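Local coordinates for glutathione S-transferase enzyme with thioredoxin-like domain (Bradyrhizobium sp., PDB 4MF7), which probably catalyses the conjugation of glutathione to electrophilic substrates, as a glutathione transferase whose N-terminal domain has the thioredoxin-like fold, at residues D41-Y46 / T63-E68; T50-K55 / K92-I97. All coordinates share one frame; numbering follows the deposited sequence.

Interaction 1 of 2, residues D41-Y46 / T63-E68; sequences DRIQLY and TGLPYE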
ATOM      1  N   ASP A  41     -28.071  -4.062   5.368  1.00 33.74           N
ATOM      2  CA  ASP A  41     -27.967  -3.085   4.311  1.00 37.26           C
ATOM      3  C   ASP A  41     -26.862  -2.057   4.549  1.00 30.01           C
ATOM      4  O   ASP A  41     -26.693  -1.143   3.748  1.00 36.09           O
ATOM      5  CB  ASP A  41     -29.299  -2.357   4.093  1.00 44.86           C
ATOM      6  CG  ASP A  41     -29.877  -1.744   5.373  1.00 60.24           C
ATOM      7  OD1 ASP A  41     -29.457  -2.075   6.515  1.00 43.26           O
ATOM      8  OD2 ASP A  41     -30.810  -0.944   5.210  1.00 49.36           O
ATOM      9  N   ARG A  42     -26.116  -2.204   5.639  1.00 34.54           N
ATOM     10  CA  ARG A  42     -25.002  -1.293   5.943  1.00 29.01           C
ATOM     11  C   ARG A  42     -23.649  -1.983   5.726  1.00 24.46           C
ATOM     12  O   ARG A  42     -23.529  -3.185   5.918  1.00 28.27           O
ATOM     13  CB  ARG A  42     -25.058  -0.795   7.393  1.00 32.80           C
ATOM     14  CG  ARG A  42     -26.338  -0.047   7.747  1.00 30.13           C
ATOM     15  CD  ARG A  42     -26.305   0.493   9.166  1.00 35.11           C
ATOM     16  NE  ARG A  42     -27.643   0.937   9.562  1.00 28.20           N
ATOM     17  CZ  ARG A  42     -27.958   1.362  10.777  1.00 42.71           C
ATOM     18  NH1 ARG A  42     -27.040   1.418  11.708  1.00 32.00           N
ATOM     19  NH2 ARG A  42     -29.188   1.729  11.059  1.00 37.13           N
ATOM     20  N   ILE A  43     -22.648  -1.173   5.368  1.00 32.66           N
ATOM     21  CA  ILE A  43     -21.236  -1.630   5.349  1.00 27.94           C
ATOM     22  C   ILE A  43     -20.896  -2.210   6.711  1.00 30.46           C
ATOM     23  O   ILE A  43     -21.159  -1.571   7.740  1.00 31.84           O
ATOM     24  CB  ILE A  43     -20.293  -0.474   4.989  1.00 30.89           C
ATOM     25  CG1 ILE A  43     -20.479  -0.105   3.517  1.00 30.03           C
ATOM     26  CG2 ILE A  43     -18.827  -0.866   5.221  1.00 33.15           C
ATOM     27  CD1 ILE A  43     -19.969   1.267   3.164  1.00 33.95           C
ATOM     28  N   GLN A  44     -20.362  -3.433   6.732  1.00 29.68           N
ATOM     29  CA  GLN A  44     -19.907  -4.037   7.937  1.00 29.03           C
ATOM     30  C   GLN A  44     -18.419  -3.732   8.065  1.00 31.64           C
ATOM     31  O   GLN A  44     -17.658  -3.969   7.118  1.00 27.47           O
ATOM     32  CB  GLN A  44     -20.126  -5.540   7.939  1.00 29.64           C
ATOM     33  CG  GLN A  44     -21.564  -5.946   7.657  1.00 29.99           C
ATOM     34  CD  GLN A  44     -22.491  -5.565   8.813  1.00 28.58           C
ATOM     35  OE1 GLN A  44     -22.292  -6.001   9.952  1.00 32.12           O
ATOM     36  NE2 GLN A  44     -23.470  -4.756   8.529  1.00 34.75           N
ATOM     37  N   LEU A  45     -18.028  -3.198   9.215  1.00 28.42           N
ATOM     38  CA  LEU A  45     -16.609  -2.873   9.504  1.00 28.37           C
ATOM     39  C   LEU A  45     -16.097  -3.800  10.602  1.00 27.04           C
ATOM     40  O   LEU A  45     -16.687  -3.870  11.686  1.00 32.38           O
ATOM     41  CB  LEU A  45     -16.450  -1.401   9.917  1.00 27.17           C
ATOM     42  CG  LEU A  45     -15.057  -0.997  10.405  1.00 31.88           C
ATOM     43  CD1 LEU A  45     -14.034  -1.085   9.261  1.00 25.82           C
ATOM     44  CD2 LEU A  45     -15.076   0.414  10.956  1.00 32.61           C
ATOM     45  N   TYR A  46     -15.008  -4.531  10.312  1.00 29.20           N
ATOM     46  CA  TYR A  46     -14.395  -5.432  11.279  1.00 30.61           C
ATOM     47  C   TYR A  46     -13.033  -4.879  11.599  1.00 35.10           C
ATOM     48  O   TYR A  46     -12.145  -4.911  10.755  1.00 29.78           O
ATOM     49  CB  TYR A  46     -14.301  -6.855  10.728  1.00 27.49           C
ATOM     50  CG  TYR A  46     -15.594  -7.351  10.130  1.00 27.87           C
ATOM     51  CD1 TYR A  46     -16.581  -7.942  10.929  1.00 31.03           C
ATOM     52  CD2 TYR A  46     -15.869  -7.184   8.770  1.00 29.63           C
ATOM     53  CE1 TYR A  46     -17.792  -8.346  10.386  1.00 31.72           C
ATOM     54  CE2 TYR A  46     -17.075  -7.601   8.228  1.00 30.51           C
ATOM     55  CZ  TYR A  46     -18.026  -8.201   9.050  1.00 36.85           C
ATOM     56  OH  TYR A  46     -19.242  -8.593   8.525  1.00 31.35           O
ATOM     57  N   THR A  63     -17.339  10.271   4.898  1.00 30.16           N
ATOM     58  CA  THR A  63     -18.240  10.130   3.759  1.00 30.79           C
ATOM     59  C   THR A  63     -19.724  10.143   4.152  1.00 35.67           C
ATOM     60  O   THR A  63     -20.562  10.342   3.296  1.00 31.42           O
ATOM     61  CB  THR A  63     -18.021   8.845   2.972  1.00 33.35           C
ATOM     62  OG1 THR A  63     -18.255   7.692   3.788  1.00 30.31           O
ATOM     63  CG2 THR A  63     -16.607   8.817   2.332  1.00 33.30           C
ATOM     64  N   GLY A  64     -20.023   9.865   5.417  1.00 34.60           N
ATOM     65  CA  GLY A  64     -21.418   9.767   5.892  1.00 41.79           C
ATOM     66  C   GLY A  64     -22.107   8.457   5.516  1.00 39.02           C
ATOM     67  O   GLY A  64     -23.311   8.288   5.738  1.00 35.36           O
ATOM     68  N   LEU A  65     -21.348   7.489   4.998  1.00 29.69           N
ATOM     69  CA  LEU A  65     -21.923   6.196   4.645  1.00 27.90           C
ATOM     70  C   LEU A  65     -22.448   5.480   5.882  1.00 33.41           C
ATOM     71  O   LEU A  65     -21.749   5.429   6.892  1.00 31.35           O
ATOM     72  CB  LEU A  65     -20.897   5.284   3.948  1.00 34.02           C
ATOM     73  CG  LEU A  65     -20.552   5.608   2.492  1.00 39.87           C
ATOM     74  CD1 LEU A  65     -19.291   4.836   2.084  1.00 33.93           C
ATOM     75  CD2 LEU A  65     -21.728   5.300   1.566  1.00 36.34           C
ATOM     76  N   PRO A  66     -23.656   4.872   5.795  1.00 31.44           N
ATOM     77  CA  PRO A  66     -24.056   4.000   6.886  1.00 33.64           C
ATOM     78  C   PRO A  66     -23.136   2.789   7.051  1.00 34.22           C
ATOM     79  O   PRO A  66     -22.737   2.153   6.071  1.00 31.81           O
ATOM     80  CB  PRO A  66     -25.476   3.563   6.492  1.00 33.47           C
ATOM     81  CG  PRO A  66     -25.953   4.652   5.569  1.00 41.67           C
ATOM     82  CD  PRO A  66     -24.723   4.992   4.780  1.00 37.48           C
ATOM     83  N   TYR A  67     -22.789   2.478   8.291  1.00 28.43           N
ATOM     84  CA  TYR A  67     -21.936   1.338   8.565  1.00 26.81           C
ATOM     85  C   TYR A  67     -22.161   0.781   9.946  1.00 29.53           C
ATOM     86  O   TYR A  67     -22.708   1.457  10.821  1.00 33.75           O
ATOM     87  CB  TYR A  67     -20.461   1.726   8.313  1.00 27.73           C
ATOM     88  CG  TYR A  67     -19.797   2.557   9.390  1.00 25.14           C
ATOM     89  CD1 TYR A  67     -19.993   3.927   9.457  1.00 27.28           C
ATOM     90  CD2 TYR A  67     -18.948   1.977  10.317  1.00 33.02           C
ATOM     91  CE1 TYR A  67     -19.379   4.698  10.437  1.00 31.70           C
ATOM     92  CE2 TYR A  67     -18.294   2.730  11.272  1.00 32.78           C
ATOM     93  CZ  TYR A  67     -18.515   4.085  11.343  1.00 32.61           C
ATOM     94  OH  TYR A  67     -17.875   4.816  12.306  1.00 30.71           O
ATOM     95  N   GLU A  68     -21.786  -0.474  10.111  1.00 25.89           N
ATOM     96  CA  GLU A  68     -21.929  -1.223  11.327  1.00 29.30           C
ATOM     97  C   GLU A  68     -20.598  -1.760  11.804  1.00 30.00           C
ATOM     98  O   GLU A  68     -20.102  -2.728  11.233  1.00 29.87           O
ATOM     99  CB  GLU A  68     -22.904  -2.383  11.106  1.00 28.45           C
ATOM    100  CG  GLU A  68     -23.246  -3.145  12.382  1.00 31.37           C
ATOM    101  CD  GLU A  68     -24.289  -4.225  12.150  1.00 35.69           C
ATOM    102  OE1 GLU A  68     -24.959  -4.218  11.080  1.00 34.49           O
ATOM    103  OE2 GLU A  68     -24.440  -5.074  13.043  1.00 36.71           O
TER
HETATM  104  O   HOH W   1     -24.553   0.669  12.673  1.00 40.39           O
HETATM  105  O   HOH W   2     -23.607   1.552   3.731  1.00 41.35           O
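Ile43 and Gln44 pair with Tyr67 and Glu68 as the two parallel strands of a beta-alpha-beta unit. This is the opening unit of the thioredoxin-like domain, and helix 53-63 makes the crossover. The CA atoms of Ile43 and Tyr67 are 4.4 Å apart. Glu68 N donates to Ile43 O at 2.7 Å, almost in line with the carbonyl. Leu45 N then donates to Glu68 O at 2.9 Å, with the hydrogen nearly straight at 177°. At the entry to the pair the bond from Ile43 N to Pro66 O is weak, and water 2 also donates to that oxygen.

The side chains divide between the two sheet faces. Ile43 and Tyr67 share one face with helix 53-63, where Leu60 touches both. Ile43 CD1 meets Leu65 CD1 at 3.8 Å. Leu45 CD2 meets the Tyr67 ring obliquely, nearest CE2, and the two side chains run side by side. The hydroxyl of Tyr67 bonds to Glu61.

Gln44 and Glu68 lie alongside each other on the other face. Gln44 is bent at chi2 (-69°), which turns its amide back toward Arg42. Gln44 NE2 donates to both Glu68 OE1 and Arg42 O, each at 3.0 Å. Glu68 OE1 is approached from above the carboxylate plane, and the two flat groups stand 82° apart. Gln44 OE1 bonds to His70, while the carboxylate also takes the backbone N-H groups of Gln38 and His39. Several bonds thus fix both groups. Water 1 bridges Arg42 NH1, at 2.8 Å, and Tyr67 O, at 2.7 Å.

Interaction 2 of 2, residues T50-K55 / K92-I97; sequences TPNGVK and KIPAII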
ATOM      1  N   THR A  50      -6.980   1.160  15.971  1.00 31.41           N
ATOM      2  CA  THR A  50      -5.531   1.251  15.833  1.00 32.30           C
ATOM      3  C   THR A  50      -5.232   2.272  14.724  1.00 34.87           C
ATOM      4  O   THR A  50      -6.156   2.741  14.032  1.00 28.79           O
ATOM      5  CB  THR A  50      -4.912  -0.107  15.436  1.00 35.98           C
ATOM      6  OG1 THR A  50      -5.412  -0.508  14.149  1.00 31.05           O
ATOM      7  CG2 THR A  50      -5.244  -1.178  16.462  1.00 43.72           C
ATOM      8  N   PRO A  51      -3.960   2.643  14.567  1.00 33.07           N
ATOM      9  CA  PRO A  51      -3.620   3.568  13.466  1.00 35.79           C
ATOM     10  C   PRO A  51      -4.060   3.053  12.094  1.00 28.53           C
ATOM     11  O   PRO A  51      -4.489   3.851  11.244  1.00 33.03           O
ATOM     12  CB  PRO A  51      -2.102   3.687  13.563  1.00 39.61           C
ATOM     13  CG  PRO A  51      -1.801   3.423  15.005  1.00 47.49           C
ATOM     14  CD  PRO A  51      -2.804   2.410  15.466  1.00 35.93           C
ATOM     15  N   ASN A  52      -3.997   1.741  11.871  1.00 28.21           N
ATOM     16  CA  ASN A  52      -4.472   1.202  10.611  1.00 30.94           C
ATOM     17  C   ASN A  52      -6.012   1.112  10.539  1.00 28.70           C
ATOM     18  O   ASN A  52      -6.616   1.385   9.491  1.00 27.93           O
ATOM     19  CB  ASN A  52      -3.816  -0.133  10.344  1.00 39.62           C
ATOM     20  CG  ASN A  52      -3.868  -0.518   8.898  1.00 39.85           C
ATOM     21  OD1 ASN A  52      -3.631   0.304   7.992  1.00 36.33           O
ATOM     22  ND2 ASN A  52      -4.165  -1.777   8.658  1.00 35.85           N
ATOM     23  N   GLY A  53      -6.644   0.741  11.655  1.00 29.72           N
ATOM     24  CA  GLY A  53      -8.100   0.613  11.714  1.00 28.57           C
ATOM     25  C   GLY A  53      -8.822   1.942  11.596  1.00 28.72           C
ATOM     26  O   GLY A  53      -9.834   2.046  10.909  1.00 26.81           O
ATOM     27  N   VAL A  54      -8.310   2.990  12.251  1.00 26.57           N
ATOM     28  CA  VAL A  54      -9.013   4.265  12.234  1.00 26.98           C
ATOM     29  C   VAL A  54      -9.006   4.930  10.868  1.00 25.79           C
ATOM     30  O   VAL A  54      -9.821   5.800  10.604  1.00 26.15           O
ATOM     31  CB  VAL A  54      -8.525   5.281  13.308  1.00 28.74           C
ATOM     32  CG1 VAL A  54      -8.736   4.728  14.703  1.00 32.46           C
ATOM     33  CG2 VAL A  54      -7.083   5.718  13.070  1.00 30.60           C
ATOM     34  N   LYS A  55      -8.107   4.521   9.964  1.00 25.45           N
ATOM     35  CA  LYS A  55      -8.180   5.020   8.595  1.00 25.15           C
ATOM     36  C   LYS A  55      -9.576   4.806   8.008  1.00 24.17           C
ATOM     37  O   LYS A  55     -10.176   5.706   7.402  1.00 27.63           O
ATOM     38  CB  LYS A  55      -7.164   4.291   7.701  1.00 22.71           C
ATOM     39  CG  LYS A  55      -5.714   4.502   8.082  1.00 25.61           C
ATOM     40  CD  LYS A  55      -4.805   3.652   7.207  1.00 30.21           C
ATOM     41  CE  LYS A  55      -3.322   3.773   7.581  1.00 30.15           C
ATOM     42  NZ  LYS A  55      -2.560   2.778   6.761  1.00 33.71           N
ATOM     43  N   LYS A  92      -5.566  -9.668   9.521  1.00 34.41           N
ATOM     44  CA  LYS A  92      -5.386  -8.284   9.922  1.00 36.63           C
ATOM     45  C   LYS A  92      -6.662  -7.483   9.802  1.00 35.21           C
ATOM     46  O   LYS A  92      -7.510  -7.772   8.975  1.00 35.28           O
ATOM     47  CB  LYS A  92      -4.314  -7.617   9.073  1.00 37.30           C
ATOM     48  CG  LYS A  92      -2.913  -8.185   9.305  1.00 53.07           C
ATOM     49  CD  LYS A  92      -1.929  -7.634   8.287  1.00 68.83           C
ATOM     50  CE  LYS A  92      -0.541  -8.236   8.468  1.00114.80           C
ATOM     51  NZ  LYS A  92       0.447  -7.670   7.504  1.00 72.70           N
ATOM     52  N   ILE A  93      -6.750  -6.452  10.617  1.00 32.37           N
ATOM     53  CA  ILE A  93      -7.807  -5.441  10.498  1.00 29.09           C
ATOM     54  C   ILE A  93      -7.209  -4.197   9.849  1.00 31.25           C
ATOM     55  O   ILE A  93      -5.979  -4.031   9.822  1.00 32.41           O
ATOM     56  CB  ILE A  93      -8.431  -5.127  11.897  1.00 31.73           C
ATOM     57  CG1 ILE A  93      -7.380  -4.682  12.930  1.00 38.12           C
ATOM     58  CG2 ILE A  93      -9.221  -6.336  12.398  1.00 30.38           C
ATOM     59  CD1 ILE A  93      -7.117  -3.200  12.943  1.00 44.18           C
ATOM     60  N   PRO A  94      -8.052  -3.318   9.284  1.00 29.64           N
ATOM     61  CA  PRO A  94      -9.506  -3.442   9.126  1.00 30.55           C
ATOM     62  C   PRO A  94      -9.910  -4.266   7.908  1.00 33.00           C
ATOM     63  O   PRO A  94      -9.122  -4.434   6.966  1.00 29.25           O
ATOM     64  CB  PRO A  94      -9.952  -1.993   8.943  1.00 27.94           C
ATOM     65  CG  PRO A  94      -8.778  -1.301   8.316  1.00 28.66           C
ATOM     66  CD  PRO A  94      -7.545  -2.041   8.759  1.00 27.75           C
ATOM     67  N   ALA A  95     -11.132  -4.781   7.937  1.00 27.05           N
ATOM     68  CA  ALA A  95     -11.768  -5.400   6.774  1.00 24.76           C
ATOM     69  C   ALA A  95     -13.201  -4.905   6.732  1.00 28.66           C
ATOM     70  O   ALA A  95     -13.748  -4.564   7.765  1.00 27.09           O
ATOM     71  CB  ALA A  95     -11.733  -6.901   6.857  1.00 26.63           C
ATOM     72  N   ILE A  96     -13.773  -4.833   5.542  1.00 27.22           N
ATOM     73  CA  ILE A  96     -15.191  -4.497   5.367  1.00 26.34           C
ATOM     74  C   ILE A  96     -15.923  -5.514   4.483  1.00 37.33           C
ATOM     75  O   ILE A  96     -15.302  -6.271   3.698  1.00 26.35           O
ATOM     76  CB  ILE A  96     -15.392  -3.087   4.789  1.00 22.79           C
ATOM     77  CG1 ILE A  96     -14.866  -2.999   3.352  1.00 29.17           C
ATOM     78  CG2 ILE A  96     -14.814  -2.003   5.668  1.00 25.49           C
ATOM     79  CD1 ILE A  96     -15.329  -1.813   2.548  1.00 26.47           C
ATOM     80  N   ILE A  97     -17.249  -5.538   4.626  1.00 29.59           N
ATOM     81  CA  ILE A  97     -18.120  -6.078   3.590  1.00 32.11           C
ATOM     82  C   ILE A  97     -19.111  -4.982   3.252  1.00 32.46           C
ATOM     83  O   ILE A  97     -19.852  -4.512   4.122  1.00 32.02           O
ATOM     84  CB  ILE A  97     -18.893  -7.355   4.008  1.00 27.56           C
ATOM     85  CG1 ILE A  97     -17.941  -8.495   4.374  1.00 29.99           C
ATOM     86  CG2 ILE A  97     -19.869  -7.758   2.893  1.00 36.03           C
ATOM     87  CD1 ILE A  97     -18.584  -9.622   5.161  1.00 29.47           C
TER
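The side chains of Asn52 and Pro94 cross at about a right angle, and Asn52 ND2 comes to 3.4 Å from Pro94 CD. The same nitrogen makes a weak bond to Ile93 O at 3.1 Å, bent to 134° at the hydrogen. The other end of the amide, OD1, accepts from Lys55 NZ in the carbonyl plane and also bonds to Ser112. The amide is therefore held at both ends.

Pro94 follows a cis peptide bond. It is the cis-proline of the thioredoxin-like fold, in the loop just before strand 95-98. Here that loop meets the start of helix 53-63. In glutathione transferases these two elements border the glutathione site, so the contact probably lies beside it. Strand 43-47 and Val56 also pack on Pro94, and Lys92 packs on Arg181 of the second subunit.

Pro94 CG lies 4.0 Å from Gly53 CA and somewhat closer to Asn52 O. Backbone and proline ring thus meet directly where the chain enters helix 53-63. Ile93 carries its CG1 between the backbone N and the carbonyl carbon (chi1 56°), which brings CD1 over to Gly53, 4.1 Å from its CA. Phe74 and Phe84 pack on the same isoleucine.

Thr50 reaches toward Ile93 tip to tip, and its hydroxyl also caps the helix. Thr50 OG1 accepts the capping bond from Gly53 N at 3.0 Å, while Val54 N is bonded to Thr50 O. The methyl Ile93 CD1 comes to 3.4 Å from that same Thr50 OG1.

Both contacts belong to the thioredoxin-like N-terminal domain and reach the same sheet. Interaction 1 pairs strand 43-47 with the outermost strand 67-71; interaction 2 sets the start of helix 53-63 against the loop leading into strand 95-98. Strands 43-47 and 95-98 are neighbours, so the two contacts touch: Tyr46 N lies 2.8 Å from Ala95 O. Helix 53-63 follows the first strand of interaction 1 and begins in interaction 2. Both are partly buried, but the centre of interaction 2 lies about 6 Å from the centre of the chain, that of interaction 1 about 14 Å. Interaction 1 rests on strand hydrogen bonds and a polar side-chain network, interaction 2 mainly on packing around a cis-proline.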